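PDB 6J31: kcn28 from Kitasatospora, which belongs to the GT-B structural clan, with two domains built around parallel sheets, and carries a bound (2E,2'E)-3,3'-(1,2-phenylene)di(prop-2-enoic acid). Local coordinates for residues Pro288-Leu293 / Ile308-Phe313; Asp297-His302 / Val316-Ala321. All coordinates share one frame; numbering follows the deposited sequence.

Interaction 1 (Pro288-Leu293 / Ile308-Phe313); sequences PQLAVL and IQEGLF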
loop_
_atom_site.group_PDB
_atom_site.type_symbol
_atom_site.label_atom_id
_atom_site.label_comp_id
_atom_site.label_asym_id
_atom_site.label_seq_id
_atom_site.Cartn_x
_atom_site.Cartn_y
_atom_site.Cartn_z
ATOM N N PRO A 288 8.797 9.970 -12.684
ATOM C CA PRO A 288 9.489 8.781 -12.174
ATOM C C PRO A 288 9.865 9.011 -10.724
ATOM O O PRO A 288 10.924 9.574 -10.435
ATOM C CB PRO A 288 10.724 8.672 -13.077
ATOM C CG PRO A 288 10.972 10.073 -13.538
ATOM C CD PRO A 288 9.621 10.731 -13.640
ATOM N N GLN A 289 8.995 8.579 -9.808
ATOM C CA GLN A 289 9.105 9.007 -8.416
ATOM C C GLN A 289 10.452 8.631 -7.814
ATOM O O GLN A 289 11.123 9.467 -7.200
ATOM C CB GLN A 289 7.963 8.417 -7.592
ATOM C CG GLN A 289 7.909 8.973 -6.186
ATOM C CD GLN A 289 6.542 8.840 -5.556
ATOM O OE1 GLN A 289 5.604 9.542 -5.930
ATOM N NE2 GLN A 289 6.424 7.941 -4.588
ATOM N N LEU A 290 10.876 7.380 -7.997
ATOM C CA LEU A 290 12.148 6.947 -7.431
ATOM C C LEU A 290 13.319 7.728 -8.016
ATOM O O LEU A 290 14.317 7.960 -7.325
ATOM C CB LEU A 290 12.329 5.449 -7.655
ATOM C CG LEU A 290 11.551 4.575 -6.670
ATOM C CD1 LEU A 290 11.797 3.100 -6.951
ATOM C CD2 LEU A 290 11.910 4.928 -5.232
ATOM N N ALA A 291 13.223 8.127 -9.285
ATOM C CA ALA A 291 14.277 8.930 -9.898
ATOM C C ALA A 291 14.329 10.326 -9.288
ATOM O O ALA A 291 15.413 10.849 -9.004
ATOM C CB ALA A 291 14.071 9.007 -11.410
ATOM N N VAL A 292 13.169 10.962 -9.114
ATOM C CA VAL A 292 13.138 12.292 -8.513
ATOM C C VAL A 292 13.590 12.235 -7.058
ATOM O O VAL A 292 14.331 13.110 -6.591
ATOM C CB VAL A 292 11.734 12.908 -8.647
ATOM C CG1 VAL A 292 11.670 14.256 -7.942
ATOM C CG2 VAL A 292 11.364 13.056 -10.108
ATOM N N LEU A 293 13.152 11.212 -6.318
ATOM C CA LEU A 293 13.564 11.077 -4.923
ATOM C C LEU A 293 15.067 10.881 -4.794
ATOM O O LEU A 293 15.653 11.237 -3.767
ATOM C CB LEU A 293 12.821 9.920 -4.259
ATOM C CG LEU A 293 11.315 10.131 -4.077
ATOM C CD1 LEU A 293 10.675 8.926 -3.401
ATOM C CD2 LEU A 293 11.033 11.419 -3.305
ATOM N N ILE A 308 5.626 6.482 1.454
ATOM C CA ILE A 308 6.443 6.583 2.659
ATOM C C ILE A 308 7.640 5.646 2.579
ATOM O O ILE A 308 8.771 6.025 2.911
ATOM C CB ILE A 308 5.587 6.306 3.905
ATOM C CG1 ILE A 308 4.828 7.569 4.297
ATOM C CG2 ILE A 308 6.455 5.805 5.056
ATOM C CD1 ILE A 308 3.853 7.355 5.401
ATOM N N GLN A 309 7.415 4.412 2.131
ATOM C CA GLN A 309 8.521 3.475 1.984
ATOM C C GLN A 309 9.481 3.915 0.888
ATOM O O GLN A 309 10.682 3.635 0.971
ATOM C CB GLN A 309 7.979 2.073 1.713
ATOM C CG GLN A 309 7.217 1.493 2.895
ATOM C CD GLN A 309 7.011 0.003 2.781
ATOM O OE1 GLN A 309 5.895 -0.497 2.908
ATOM N NE2 GLN A 309 8.090 -0.718 2.545
ATOM N N GLU A 310 8.975 4.582 -0.151
ATOM C CA GLU A 310 9.865 5.132 -1.167
ATOM C C GLU A 310 10.685 6.295 -0.614
ATOM O O GLU A 310 11.863 6.453 -0.963
ATOM C CB GLU A 310 9.066 5.564 -2.392
ATOM C CG GLU A 310 8.870 4.450 -3.406
ATOM C CD GLU A 310 7.898 4.827 -4.501
ATOM O OE1 GLU A 310 7.215 5.863 -4.358
ATOM O OE2 GLU A 310 7.828 4.096 -5.511
ATOM N N GLY A 311 10.079 7.120 0.244
ATOM C CA GLY A 311 10.836 8.180 0.893
ATOM C C GLY A 311 11.929 7.636 1.794
ATOM O O GLY A 311 13.063 8.121 1.774
ATOM N N LEU A 312 11.596 6.620 2.594
ATOM C CA LEU A 312 12.578 5.989 3.469
ATOM C C LEU A 312 13.714 5.368 2.669
ATOM O O LEU A 312 14.890 5.528 3.016
ATOM C CB LEU A 312 11.895 4.921 4.319
ATOM C CG LEU A 312 11.020 5.408 5.469
ATOM C CD1 LEU A 312 10.271 4.246 6.088
ATOM C CD2 LEU A 312 11.890 6.085 6.500
ATOM N N PHE A 313 13.382 4.664 1.585
ATOM C CA PHE A 313 14.410 4.013 0.780
ATOM C C PHE A 313 15.384 5.031 0.202
ATOM O O PHE A 313 16.593 4.779 0.142
ATOM C CB PHE A 313 13.754 3.194 -0.331
ATOM C CG PHE A 313 14.731 2.473 -1.213
ATOM C CD1 PHE A 313 15.344 1.305 -0.786
ATOM C CD2 PHE A 313 15.036 2.963 -2.475
ATOM C CE1 PHE A 313 16.249 0.643 -1.601
ATOM C CE2 PHE A 313 15.936 2.306 -3.295
ATOM C CZ PHE A 313 16.543 1.145 -2.858
#
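Two helices lying over one face of the six-stranded parallel sheet, 289-294 and 305-314, meet where Leu-290 and Leu-293 of the first close on Glu-310 of the second. The axes of the two short segments come to 10.0 Å and run in roughly the same direction, at 38° to each other. At that spacing side chains have to bridge the gap, and Glu-310 does most of it from its helix, mostly through CB and CG. Leu-290 crosses it at about a right angle and brings CD2 to 3.6 Å from Glu-310 CG. The carboxylate end also borders this leucine, with Glu-310 OE2 3.9 Å from Leu-290 CG. Leu-293 comes in at the backbone: its CD1, anti to CA (chi2 -180°), lies 3.7 Å from Glu-310 O and 3.9 Å from Glu-310 CB. The same methyl is 4.1 Å from Gly-311 N, so it rests on the helix backbone as well as on a side chain. Both helices belong to the Rossmann-like C-terminal domain of the GT-B fold. They lie over the sheet face that carries Phe-299 and Met-318, where Leu-293 also meets Leu-232 and Phe-299, while Gln-309 and Leu-312 of the second helix touch the loops at Val-189, Pro-210 and Phe-192. Gln-289 extends toward Glu-310 from the first turn, with CG anti to its backbone N (chi1 -172°). Its amide plane stands steeply to the carboxylate, but NE2 is modelled too close to Glu-310 OE1 for a bond to be read there, and that detail is doubtful. The other end of the amide, OE1, makes a weak hydrogen bond to Ser-234 OG. Gln-289 also touches Leu-232 and Phe-299, while the carbonyl of Glu-310 receives a weak hydrogen bond from Ser-314 OG.

Interaction 2 (Asp297-His302 / Val316-Ala321); sequences DVFVTH and VPMVVA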
loop_
_atom_site.group_PDB
_atom_site.type_symbol
_atom_site.label_atom_id
_atom_site.label_comp_id
_atom_site.label_asym_id
_atom_site.label_seq_id
_atom_site.Cartn_x
_atom_site.Cartn_y
_atom_site.Cartn_z
ATOM N N ASP A 297 15.444 16.652 -1.788
ATOM C CA ASP A 297 15.769 17.029 -0.421
ATOM C C ASP A 297 14.561 16.993 0.505
ATOM O O ASP A 297 14.739 16.940 1.726
ATOM C CB ASP A 297 16.396 18.431 -0.398
ATOM C CG ASP A 297 17.707 18.496 -1.173
ATOM O OD1 ASP A 297 18.733 18.024 -0.640
ATOM O OD2 ASP A 297 17.718 19.011 -2.312
ATOM N N VAL A 298 13.348 17.017 -0.043
ATOM C CA VAL A 298 12.126 16.854 0.735
ATOM C C VAL A 298 11.064 16.270 -0.182
ATOM O O VAL A 298 11.120 16.430 -1.404
ATOM C CB VAL A 298 11.652 18.180 1.383
ATOM C CG1 VAL A 298 11.030 19.083 0.352
ATOM C CG2 VAL A 298 10.663 17.900 2.504
ATOM N N PHE A 299 10.106 15.565 0.413
ATOM C CA PHE A 299 9.068 14.850 -0.317
ATOM C C PHE A 299 7.734 15.131 0.356
ATOM O O PHE A 299 7.565 14.831 1.541
ATOM C CB PHE A 299 9.383 13.347 -0.340
ATOM C CG PHE A 299 8.357 12.501 -1.045
ATOM C CD1 PHE A 299 7.557 13.021 -2.045
ATOM C CD2 PHE A 299 8.211 11.165 -0.707
ATOM C CE1 PHE A 299 6.622 12.226 -2.688
ATOM C CE2 PHE A 299 7.282 10.363 -1.346
ATOM C CZ PHE A 299 6.487 10.893 -2.338
ATOM N N VAL A 300 6.799 15.722 -0.381
ATOM C CA VAL A 300 5.465 16.010 0.135
ATOM C C VAL A 300 4.494 14.985 -0.438
ATOM O O VAL A 300 4.300 14.922 -1.658
ATOM C CB VAL A 300 5.019 17.440 -0.208
ATOM C CG1 VAL A 300 3.686 17.740 0.460
ATOM C CG2 VAL A 300 6.079 18.448 0.199
ATOM N N THR A 301 3.879 14.188 0.437
ATOM C CA THR A 301 3.032 13.075 0.030
ATOM C C THR A 301 1.806 13.017 0.933
ATOM O O THR A 301 1.764 13.645 1.993
ATOM C CB THR A 301 3.792 11.739 0.086
ATOM O OG1 THR A 301 2.892 10.654 -0.177
ATOM C CG2 THR A 301 4.428 11.547 1.458
ATOM N N HIS A 302 0.790 12.259 0.494
ATOM C CA HIS A 302 -0.369 12.015 1.350
ATOM C C HIS A 302 -0.030 11.150 2.557
ATOM O O HIS A 302 -0.764 11.182 3.549
ATOM C CB HIS A 302 -1.505 11.323 0.584
ATOM C CG HIS A 302 -2.436 12.260 -0.126
ATOM N ND1 HIS A 302 -2.975 13.382 0.470
ATOM C CD2 HIS A 302 -2.973 12.203 -1.367
ATOM C CE1 HIS A 302 -3.769 13.997 -0.389
ATOM N NE2 HIS A 302 -3.787 13.300 -1.511
ATOM N N VAL A 316 14.814 10.521 2.113
ATOM C CA VAL A 316 14.274 11.848 1.854
ATOM C C VAL A 316 13.260 12.170 2.947
ATOM O O VAL A 316 12.294 11.421 3.131
ATOM C CB VAL A 316 13.622 11.933 0.463
ATOM C CG1 VAL A 316 13.012 13.304 0.229
ATOM C CG2 VAL A 316 14.631 11.587 -0.619
ATOM N N PRO A 317 13.426 13.262 3.694
ATOM C CA PRO A 317 12.426 13.620 4.703
ATOM C C PRO A 317 11.104 13.995 4.056
ATOM O O PRO A 317 11.049 14.416 2.898
ATOM C CB PRO A 317 13.056 14.817 5.424
ATOM C CG PRO A 317 14.004 15.390 4.445
ATOM C CD PRO A 317 14.520 14.244 3.620
ATOM N N MET A 318 10.024 13.829 4.817
ATOM C CA MET A 318 8.690 13.918 4.247
ATOM C C MET A 318 7.818 14.913 4.999
ATOM O O MET A 318 7.877 15.013 6.227
ATOM C CB MET A 318 8.020 12.536 4.226
ATOM C CG MET A 318 8.680 11.581 3.232
ATOM S SD MET A 318 8.136 9.869 3.346
ATOM C CE MET A 318 9.251 9.252 4.610
ATOM N N VAL A 319 7.019 15.657 4.240
ATOM C CA VAL A 319 5.897 16.421 4.769
ATOM C C VAL A 319 4.637 15.650 4.405
ATOM O O VAL A 319 4.354 15.435 3.221
ATOM C CB VAL A 319 5.864 17.851 4.202
ATOM C CG1 VAL A 319 4.611 18.572 4.667
ATOM C CG2 VAL A 319 7.111 18.618 4.620
ATOM N N VAL A 320 3.897 15.202 5.414
ATOM C CA VAL A 320 2.802 14.259 5.229
ATOM C C VAL A 320 1.479 14.987 5.414
ATOM O O VAL A 320 1.309 15.743 6.377
ATOM C CB VAL A 320 2.918 13.074 6.203
ATOM C CG1 VAL A 320 1.856 12.037 5.897
ATOM C CG2 VAL A 320 4.304 12.466 6.129
ATOM N N ALA A 321 0.540 14.752 4.492
ATOM C CA ALA A 321 -0.798 15.338 4.527
ATOM C C ALA A 321 -1.808 14.198 4.482
ATOM O O ALA A 321 -2.379 13.900 3.422
ATOM C CB ALA A 321 -1.018 16.315 3.372
#
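Phe-299 bonds both Pro-317 and Val-319 across strands 298-301 and 318-320, which pair in parallel as the two strands of a beta-alpha-beta unit. Phe-299 N donates to Pro-317 O (2.9 Å) and Phe-299 O accepts from Val-319 N (2.9 Å); Thr-301 N donates to Val-319 O, and Ala-321 N to Thr-301 O. Past the strand end, a side chain takes over: His-302 ND1 donates to Ala-321 O at 3.1 Å and 168°, the oxygen lying in the ring plane. Apolar pairs form on both faces of the sheet. On one, Phe-299 CB lies 3.7 Å from Val-316 CG1, and the Phe-299 and Met-318 side chains run side by side, Phe-299 CD2 4.0 Å from Met-318 CG. Met-318 SD lies obliquely to the Phe-299 ring, 5.4 Å from its centroid, a Met-aromatic contact. On the other face Val-300 CG2 packs on Val-319 CB at 4.1 Å, and Val-319 also rests on Ala-356 and Leu-360 of helix 350-362. Phe-299 and Thr-301 turn N and O to 318-320 while Val-298 and Val-300 bond strand 229-234, so the buried backbone is satisfied from two sides, and the His-302 bond ties its imidazole's orientation to Ala-321.

In the fold
Both contacts belong to the same C-terminal domain, and their centres are 10 Å apart. Interaction 2 is the buried core, two adjacent strands joined by regular backbone hydrogen bonds; interaction 1 is partly buried, joining helices that cover one face of that sheet through leucine methyls and the alkyl part of a glutamate, and no hydrogen bond can be assigned between its segments, the one close polar pair being doubtful. Helix 289-294 directly precedes strand 298-301 and helix 305-314 crosses over to 318-320, giving the order helix, strand, helix, strand. The layers also touch directly: Leu-293 CD2 packs on Phe-299 CG, Ile-308 O meets Met-318 CE, and Gly-311 O probably accepts a hydrogen bond from Val-316 N.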